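BPH (Thiobacillus denitrificans, PDB 5OVS) forms a tetradecameric double-ring complex homologous to the proteasome and probably degrades proteins inside its central cavity. Local coordinates at residues G10-A15 and L112-R117. Residues are numbered along the deposited sequence; the frame is centred on the assembly and turned at random.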
loop_
_atom_site.group_PDB
_atom_site.type_symbol
_atom_site.label_atom_id
_atom_site.label_comp_id
_atom_site.label_asym_id
_atom_site.label_seq_id
_atom_site.Cartn_x
_atom_site.Cartn_y
_atom_site.Cartn_z
ATOM N N GLY K 10 -49.071 -24.406 14.913
ATOM C CA GLY K 10 -49.112 -25.664 14.154
ATOM C C GLY K 10 -48.938 -25.505 12.649
ATOM O O GLY K 10 -49.170 -26.446 11.884
ATOM N N ARG K 11 -48.496 -24.320 12.236
ATOM C CA ARG K 11 -48.392 -23.933 10.834
ATOM C C ARG K 11 -46.986 -23.397 10.589
ATOM O O ARG K 11 -46.421 -22.748 11.460
ATOM C CB ARG K 11 -49.394 -22.819 10.545
ATOM C CG ARG K 11 -50.807 -23.269 10.229
ATOM C CD ARG K 11 -50.953 -23.375 8.730
ATOM N NE ARG K 11 -52.328 -23.461 8.261
ATOM C CZ ARG K 11 -53.003 -22.467 7.675
ATOM N NH1 ARG K 11 -52.461 -21.261 7.473
ATOM N NH2 ARG K 11 -54.258 -22.680 7.292
ATOM N N ILE K 12 -46.443 -23.637 9.397
ATOM C CA ILE K 12 -45.121 -23.152 9.035
ATOM C C ILE K 12 -45.255 -22.325 7.774
ATOM O O ILE K 12 -45.922 -22.737 6.833
ATOM C CB ILE K 12 -44.131 -24.318 8.841
ATOM C CG1 ILE K 12 -43.663 -24.831 10.206
ATOM C CG2 ILE K 12 -42.937 -23.904 7.998
ATOM C CD1 ILE K 12 -42.943 -26.165 10.165
ATOM N N ALA K 13 -44.638 -21.142 7.768
ATOM C CA ALA K 13 -44.663 -20.280 6.592
ATOM C C ALA K 13 -43.286 -19.781 6.223
ATOM O O ALA K 13 -42.369 -19.786 7.039
ATOM C CB ALA K 13 -45.597 -19.111 6.796
ATOM N N ILE K 14 -43.154 -19.378 4.966
ATOM C CA ILE K 14 -41.892 -18.908 4.425
ATOM C C ILE K 14 -42.205 -17.866 3.359
ATOM O O ILE K 14 -43.158 -18.030 2.584
ATOM C CB ILE K 14 -41.032 -20.080 3.888
ATOM C CG1 ILE K 14 -39.640 -19.592 3.486
ATOM C CG2 ILE K 14 -41.716 -20.809 2.732
ATOM C CD1 ILE K 14 -38.662 -20.704 3.190
ATOM N N ALA K 15 -41.449 -16.764 3.355
ATOM C CA ALA K 15 -41.704 -15.687 2.392
ATOM C C ALA K 15 -40.430 -15.078 1.827
ATOM O O ALA K 15 -39.334 -15.335 2.311
ATOM C CB ALA K 15 -42.574 -14.614 3.021
ATOM N N LEU K 112 -33.105 -19.973 4.068
ATOM C CA LEU K 112 -34.076 -20.498 5.011
ATOM C C LEU K 112 -34.738 -21.727 4.353
ATOM O O LEU K 112 -34.968 -21.742 3.147
ATOM C CB LEU K 112 -35.090 -19.426 5.369
ATOM C CG LEU K 112 -34.463 -18.145 5.951
ATOM C CD1 LEU K 112 -35.517 -17.068 6.096
ATOM C CD2 LEU K 112 -33.811 -18.426 7.291
ATOM N N ILE K 113 -34.990 -22.760 5.149
ATOM C CA ILE K 113 -35.561 -24.026 4.682
ATOM C C ILE K 113 -36.788 -24.356 5.518
ATOM O O ILE K 113 -36.673 -24.614 6.713
ATOM C CB ILE K 113 -34.561 -25.167 4.836
ATOM C CG1 ILE K 113 -33.342 -24.892 3.969
ATOM C CG2 ILE K 113 -35.212 -26.516 4.459
ATOM C CD1 ILE K 113 -32.153 -25.740 4.328
ATOM N N ALA K 114 -37.955 -24.330 4.884
ATOM C CA ALA K 114 -39.208 -24.661 5.537
ATOM C C ALA K 114 -39.658 -26.046 5.089
ATOM O O ALA K 114 -39.731 -26.327 3.907
ATOM C CB ALA K 114 -40.265 -23.638 5.178
ATOM N N ASN K 115 -39.951 -26.920 6.041
ATOM C CA ASN K 115 -40.677 -28.157 5.728
ATOM C C ASN K 115 -41.512 -28.621 6.919
ATOM O O ASN K 115 -41.318 -28.138 8.037
ATOM C CB ASN K 115 -39.723 -29.247 5.222
ATOM C CG ASN K 115 -38.782 -29.761 6.296
ATOM O OD1 ASN K 115 -39.199 -30.396 7.264
ATOM N ND2 ASN K 115 -37.495 -29.524 6.099
ATOM N N PRO K 116 -42.451 -29.558 6.689
ATOM C CA PRO K 116 -43.313 -29.960 7.789
ATOM C C PRO K 116 -42.588 -30.286 9.102
ATOM O O PRO K 116 -43.168 -30.095 10.174
ATOM C CB PRO K 116 -44.033 -31.195 7.229
ATOM C CG PRO K 116 -44.135 -30.914 5.770
ATOM C CD PRO K 116 -42.851 -30.201 5.422
ATOM N N ARG K 117 -41.343 -30.750 9.042
ATOM C CA ARG K 117 -40.659 -31.152 10.266
ATOM C C ARG K 117 -39.873 -30.041 10.977
ATOM O O ARG K 117 -39.230 -30.298 11.981
ATOM C CB ARG K 117 -39.827 -32.416 10.013
ATOM C CG ARG K 117 -40.745 -33.623 9.783
ATOM C CD ARG K 117 -40.197 -34.736 8.897
ATOM N NE ARG K 117 -39.664 -34.319 7.592
ATOM C CZ ARG K 117 -40.387 -33.896 6.554
ATOM N NH1 ARG K 117 -41.708 -33.775 6.635
ATOM N NH2 ARG K 117 -39.769 -33.569 5.425
#
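Ile14 sets CG1 anti to its backbone N (chi1 -173°) and carries on extended to CD1, whereas Ile12 turns CG1 beside its own N (chi1 -78°) and puts CG2 in the anti position. Both side chains point from strand 11-15 into the middle of the alpha-beta-beta-alpha sandwich of the proteasome fold, where strand 112-115 of the second sheet crosses with its N-to-C direction at 145°, well off antiparallel. The segment axes are 7.1 Å apart at closest approach, and no hydrogen bond joins the segments; the isoleucine side chains make the contact, against the Ala114 methyl and backbone oxygens of the second strand. Ala114 is where both isoleucines land: its methyl sits against CB of Ile14 (CB to CB 3.9 Å), is also touched by CD1 of Ile14, which lies 3.8 Å from Leu112 O, and takes CG2 of Ile12 at 3.9 Å from its CB. Ile5 and Met186, from the strands flanking 11-16, reach the same alanine. Past Ala114 the second strand ends in an Asx turn, Asn115 OD1 accepting in its carbonyl plane from Arg117 N at 2.8 Å. Beside that turn, the CD1 methyl of Ile12 lies 3.3 Å from the backbone O of Asn115.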